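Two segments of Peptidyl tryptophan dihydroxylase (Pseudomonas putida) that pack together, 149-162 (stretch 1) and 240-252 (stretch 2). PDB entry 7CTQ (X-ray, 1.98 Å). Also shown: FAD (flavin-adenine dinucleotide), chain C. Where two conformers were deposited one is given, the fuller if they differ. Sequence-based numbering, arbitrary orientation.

Stretch 1, residues 149-162: AADRLRGPETVSLL
Stretch 2, residues 240-252: HARSSTAILAGEC

Antiparallel strands pair their backbone polar groups while their side chains alternate between the two faces of the sheet, and these two segments of peptidyl tryptophan dihydroxylase illustrate the principle. Strand 158-162 runs against strand 240-243 at 154° between their N-to-C directions, with axes 4.6 Å apart at closest approach. Two reciprocal pairs anchor this ladder: Ser160 N to Arg242 O (2.7 Å) with Arg242 N to Ser160 O (2.8 Å), and Leu162 N to His240 O (2.7 Å) with His240 N to Leu162 O (2.9 Å). Between and beyond them lie the non-hydrogen-bonded pairs Leu161 with Ala241 (CA-CA 4.5 Å) and Val159 with Ser243 (CA-CA 4.7 Å). Ser244 N extends the ladder to Thr158 O (2.9 Å).

Loops in both stretches then interrupt the pairing, and the register shifts by one residue. Here a side chain replaces a backbone acceptor: Thr245 (chi1 m) presents OG1 to Thr158 N at 2.8 Å. Beyond the loops, a second ladder pairs Arg154 with Ile247 and Leu153 with Leu248, held by Gly155 N to Ala246 O (2.9 Å) and Leu248 N to Leu153 O (2.9 Å). A beta bulge follows: Leu248 O accepts from Arg152 N at 2.8 Å and only weakly from Leu153 N at 3.4 Å. Gly250 N closes the series on Ala150 O (2.7 Å); with phi/psi of -59/-48, Gly250 sits so close that a CB would clash with that oxygen.

Three charged side chains of the first stretch, Asp151, Arg154 and Glu157, form a network of their own. Arg154, extended with chi1 to chi3 all t, forms salt bridges from NH2 to Asp151 OD2 (2.7 Å) and from NH1 to Glu157 OE2 (2.7 Å), while its NE bonds Glu157 OE1 (2.8 Å). One face of the same guanidinium lies over Thr245 CG2 and Ile247 CG1. One water links Arg154 NH1 to Ser243 OG; another joins Pro156 O to Ala246 N between the loops.

On the face shared by Ser160, Arg242, Leu162 and His240, Ser160 (m) and Ser244 (p) join their OG atoms in a 3.0 Å hydrogen bond. The Arg242 guanidinium lies with one face over FAD C7M, and Ser160 CB approaches that methyl at 3.6 Å. Leu162 (t, p) brings CD2 to 3.8 Å from His240 CD2. The other face carries Leu161 (m, t), whose CD2 packs 3.7 Å from Ala241 CB. In the second ladder, Leu153 (m, t) and Leu248 (t, p) meet at 3.9 Å between CD1 of the former and CD2 of the latter. Altogether the contact buries 1048 Å².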

# COMPACT_ATOMS: atom_id res chain seq x y z
N ALA A 149 12.06 4.04 11.82
CA ALA A 149 11.60 5.17 12.62
C ALA A 149 10.59 4.68 13.64
O ALA A 149 10.17 3.52 13.63
CB ALA A 149 10.99 6.25 11.72
N ALA A 150 10.19 5.58 14.55
CA ALA A 150 9.10 5.23 15.45
C ALA A 150 7.83 4.98 14.63
O ALA A 150 7.67 5.48 13.52
CB ALA A 150 8.86 6.34 16.48
N ASP A 151 6.94 4.18 15.19
CA ASP A 151 5.67 3.87 14.56
C ASP A 151 4.57 4.77 15.11
O ASP A 151 4.54 5.06 16.31
CB ASP A 151 5.28 2.41 14.79
CG ASP A 151 6.37 1.44 14.36
OD1 ASP A 151 7.20 1.80 13.48
OD2 ASP A 151 6.39 0.32 14.91
N ARG A 152 3.69 5.24 14.22
CA ARG A 152 2.45 5.86 14.64
C ARG A 152 1.44 4.82 15.12
O ARG A 152 0.76 5.03 16.13
CB ARG A 152 1.86 6.68 13.50
CG ARG A 152 0.61 7.43 13.87
CD ARG A 152 0.62 8.80 13.21
NE ARG A 152 -0.47 9.67 13.68
CZ ARG A 152 -0.38 10.52 14.69
NH1 ARG A 152 0.76 10.65 15.37
NH2 ARG A 152 -1.43 11.25 15.03
N LEU A 153 1.33 3.70 14.40
CA LEU A 153 0.53 2.56 14.83
C LEU A 153 1.25 1.28 14.44
O LEU A 153 1.95 1.23 13.43
CB LEU A 153 -0.85 2.55 14.17
CG LEU A 153 -1.78 3.65 14.63
CD1 LEU A 153 -2.93 3.75 13.64
CD2 LEU A 153 -2.26 3.34 16.03
N ARG A 154 1.02 0.24 15.24
CA ARG A 154 1.63 -1.06 15.00
C ARG A 154 0.63 -2.12 15.40
O ARG A 154 0.12 -2.10 16.52
CB ARG A 154 2.93 -1.23 15.79
CG ARG A 154 3.79 -2.37 15.28
CD ARG A 154 5.14 -2.44 15.96
NE ARG A 154 5.92 -3.52 15.37
CZ ARG A 154 6.82 -3.37 14.41
NH1 ARG A 154 7.45 -4.43 13.91
NH2 ARG A 154 7.10 -2.15 13.95
N GLY A 155 0.30 -3.02 14.47
CA GLY A 155 -0.65 -4.07 14.75
C GLY A 155 0.01 -5.27 15.38
O GLY A 155 1.20 -5.25 15.71
N PRO A 156 -0.76 -6.34 15.55
CA PRO A 156 -0.20 -7.58 16.12
C PRO A 156 1.05 -7.99 15.37
O PRO A 156 1.05 -8.06 14.14
CB PRO A 156 -1.33 -8.60 15.91
CG PRO A 156 -2.57 -7.78 15.70
CD PRO A 156 -2.12 -6.52 15.04
N GLU A 157 2.13 -8.23 16.12
CA GLU A 157 3.41 -8.59 15.52
C GLU A 157 3.28 -9.86 14.70
O GLU A 157 2.79 -10.88 15.19
CB GLU A 157 4.48 -8.77 16.60
CG GLU A 157 5.89 -8.55 16.07
CD GLU A 157 6.10 -7.12 15.59
OE1 GLU A 157 5.53 -6.18 16.20
OE2 GLU A 157 6.82 -6.95 14.58
N THR A 158 3.71 -9.79 13.44
CA THR A 158 3.41 -10.84 12.47
C THR A 158 4.65 -11.15 11.65
O THR A 158 5.38 -10.24 11.24
CB THR A 158 2.26 -10.41 11.55
OG1 THR A 158 1.14 -9.98 12.35
CG2 THR A 158 1.80 -11.54 10.68
N VAL A 159 4.89 -12.44 11.40
CA VAL A 159 6.04 -12.88 10.61
C VAL A 159 5.54 -13.79 9.49
O VAL A 159 4.64 -14.62 9.69
CB VAL A 159 7.10 -13.59 11.49
CG1 VAL A 159 8.18 -14.21 10.64
CG2 VAL A 159 7.75 -12.61 12.44
N SER A 160 6.11 -13.60 8.31
CA SER A 160 5.83 -14.48 7.18
C SER A 160 7.11 -15.27 6.91
O SER A 160 8.17 -14.69 6.70
CB SER A 160 5.39 -13.67 5.96
OG SER A 160 4.12 -13.06 6.19
N LEU A 161 7.01 -16.60 7.00
CA LEU A 161 8.14 -17.49 6.75
C LEU A 161 8.00 -18.08 5.35
O LEU A 161 6.94 -18.60 4.99
CB LEU A 161 8.20 -18.62 7.78
CG LEU A 161 8.17 -18.24 9.26
CD1 LEU A 161 8.10 -19.52 10.08
CD2 LEU A 161 9.39 -17.41 9.62
N LEU A 162 9.08 -18.04 4.58
CA LEU A 162 9.05 -18.35 3.17
C LEU A 162 10.01 -19.49 2.84
O LEU A 162 11.16 -19.49 3.28
CB LEU A 162 9.39 -17.10 2.35
CG LEU A 162 9.86 -17.37 0.93
CD1 LEU A 162 8.67 -17.64 0.04
CD2 LEU A 162 10.68 -16.21 0.42
N HIS A 240 13.42 -18.09 4.47
CA HIS A 240 13.49 -16.65 4.71
C HIS A 240 12.37 -16.25 5.65
O HIS A 240 11.27 -16.82 5.62
CB HIS A 240 13.36 -15.83 3.42
CG HIS A 240 14.34 -16.19 2.35
ND1 HIS A 240 15.55 -15.54 2.20
CD2 HIS A 240 14.29 -17.11 1.36
CE1 HIS A 240 16.20 -16.05 1.17
NE2 HIS A 240 15.45 -17.01 0.64
N ALA A 241 12.66 -15.26 6.50
CA ALA A 241 11.69 -14.75 7.45
C ALA A 241 11.49 -13.25 7.19
O ALA A 241 12.46 -12.50 7.12
CB ALA A 241 12.15 -15.02 8.89
N ARG A 242 10.23 -12.84 7.03
CA ARG A 242 9.86 -11.46 6.72
C ARG A 242 8.94 -10.94 7.82
O ARG A 242 7.95 -11.59 8.16
CB ARG A 242 9.12 -11.35 5.38
CG ARG A 242 9.94 -11.75 4.15
CD ARG A 242 9.54 -10.96 2.89
NE ARG A 242 8.99 -11.84 1.85
CZ ARG A 242 8.03 -11.50 0.99
NH1 ARG A 242 7.52 -10.27 0.97
NH2 ARG A 242 7.60 -12.39 0.10
N SER A 243 9.27 -9.77 8.35
CA SER A 243 8.29 -9.06 9.17
C SER A 243 7.13 -8.63 8.28
O SER A 243 7.34 -7.97 7.26
CB SER A 243 8.92 -7.86 9.87
OG SER A 243 7.93 -7.15 10.61
N SER A 244 5.92 -9.05 8.64
CA SER A 244 4.72 -8.67 7.89
C SER A 244 3.72 -7.94 8.78
O SER A 244 2.52 -7.92 8.49
CB SER A 244 4.08 -9.90 7.26
OG SER A 244 3.78 -10.85 8.26
N THR A 245 4.21 -7.37 9.88
CA THR A 245 3.38 -6.61 10.81
C THR A 245 2.78 -5.38 10.13
O THR A 245 3.44 -4.71 9.33
CB THR A 245 4.24 -6.18 12.01
OG1 THR A 245 4.78 -7.34 12.68
CG2 THR A 245 3.44 -5.33 12.99
N ALA A 246 1.53 -5.07 10.47
CA ALA A 246 0.92 -3.81 10.02
C ALA A 246 1.60 -2.63 10.71
O ALA A 246 1.60 -2.54 11.94
CB ALA A 246 -0.58 -3.83 10.32
N ILE A 247 2.18 -1.72 9.93
CA ILE A 247 2.97 -0.61 10.46
C ILE A 247 2.58 0.68 9.76
O ILE A 247 2.65 0.78 8.53
CB ILE A 247 4.48 -0.86 10.28
CG1 ILE A 247 4.92 -2.08 11.09
CG2 ILE A 247 5.26 0.41 10.67
CD1 ILE A 247 6.30 -2.62 10.70
N LEU A 248 2.21 1.69 10.54
CA LEU A 248 2.07 3.05 10.05
C LEU A 248 3.26 3.85 10.55
O LEU A 248 3.51 3.88 11.76
CB LEU A 248 0.75 3.67 10.52
CG LEU A 248 0.44 5.12 10.17
CD1 LEU A 248 0.29 5.37 8.67
CD2 LEU A 248 -0.84 5.53 10.93
N ALA A 249 3.99 4.49 9.64
CA ALA A 249 5.23 5.16 10.01
C ALA A 249 4.98 6.37 10.91
O ALA A 249 4.06 7.15 10.69
CB ALA A 249 5.98 5.61 8.75
N GLY A 250 5.86 6.54 11.90
CA GLY A 250 5.73 7.68 12.80
C GLY A 250 5.79 9.02 12.08
O GLY A 250 4.95 9.89 12.32
N GLU A 251 6.78 9.19 11.20
CA GLU A 251 6.93 10.39 10.39
C GLU A 251 6.93 9.98 8.92
O GLU A 251 7.60 9.02 8.55
CB GLU A 251 8.23 11.14 10.71
CG GLU A 251 8.34 11.60 12.14
CD GLU A 251 7.12 12.37 12.59
OE1 GLU A 251 6.68 13.27 11.83
OE2 GLU A 251 6.59 12.07 13.69
N CYS A 252 6.20 10.71 8.08
CA CYS A 252 6.18 10.34 6.67
C CYS A 252 6.41 11.50 5.71
O CYS A 252 6.38 11.28 4.49
CB CYS A 252 4.85 9.65 6.31
SG CYS A 252 3.39 10.57 6.79
PA FAD C . 9.28 -2.37 -2.46
O1A FAD C . 8.46 -3.02 -3.50
O2A FAD C . 9.76 -3.33 -1.38
O5B FAD C . 10.43 -1.57 -3.16
C5B FAD C . 11.61 -1.16 -2.44
C4B FAD C . 12.74 -1.15 -3.43
O4B FAD C . 13.90 -0.53 -2.83
C3B FAD C . 13.20 -2.52 -3.94
O3B FAD C . 13.52 -2.45 -5.33
C2B FAD C . 14.42 -2.83 -3.06
O2B FAD C . 15.39 -3.65 -3.71
C1B FAD C . 14.99 -1.42 -2.88
N9A FAD C . 15.84 -1.20 -1.72
C8A FAD C . 15.71 -1.69 -0.45
N7A FAD C . 16.64 -1.30 0.39
C5A FAD C . 17.46 -0.51 -0.40
C6A FAD C . 18.64 0.20 -0.13
N6A FAD C . 19.23 0.23 1.07
N1A FAD C . 19.22 0.90 -1.14
C2A FAD C . 18.63 0.88 -2.34
N3A FAD C . 17.52 0.24 -2.71
C4A FAD C . 16.97 -0.44 -1.69
N1 FAD C . 1.53 -7.39 -2.41
C2 FAD C . 0.70 -7.87 -3.38
O2 FAD C . 0.18 -7.12 -4.21
N3 FAD C . 0.45 -9.22 -3.46
C4 FAD C . 0.97 -10.19 -2.63
O4 FAD C . 0.68 -11.37 -2.81
C4X FAD C . 1.85 -9.68 -1.60
N5 FAD C . 2.37 -10.53 -0.76
C5X FAD C . 3.21 -10.04 0.23
C6 FAD C . 3.77 -10.93 1.14
C7 FAD C . 4.61 -10.49 2.16
C7M FAD C . 5.20 -11.48 3.12
C8 FAD C . 4.88 -9.12 2.28
C8M FAD C . 5.78 -8.60 3.37
C9 FAD C . 4.32 -8.22 1.38
C9A FAD C . 3.49 -8.67 0.36
N10 FAD C . 2.91 -7.78 -0.57
C10 FAD C . 2.07 -8.26 -1.56
C1' FAD C . 3.13 -6.34 -0.46
C2' FAD C . 4.09 -5.77 -1.49
O2' FAD C . 5.31 -6.51 -1.53
C3' FAD C . 4.38 -4.32 -1.11
O3' FAD C . 3.14 -3.69 -0.82
C4' FAD C . 5.10 -3.49 -2.16
O4' FAD C . 6.16 -4.23 -2.78
C5' FAD C . 5.65 -2.21 -1.56
O5' FAD C . 6.14 -1.38 -2.62
P FAD C . 7.29 -0.36 -2.37
O1P FAD C . 6.79 0.61 -1.29
O2P FAD C . 7.75 0.24 -3.65
O3P FAD C . 8.44 -1.25 -1.73
O HOH W 1 9.11 -4.60 11.26
O HOH W 2 -0.20 -6.53 12.17
O HOH W 3 7.52 -9.00 12.77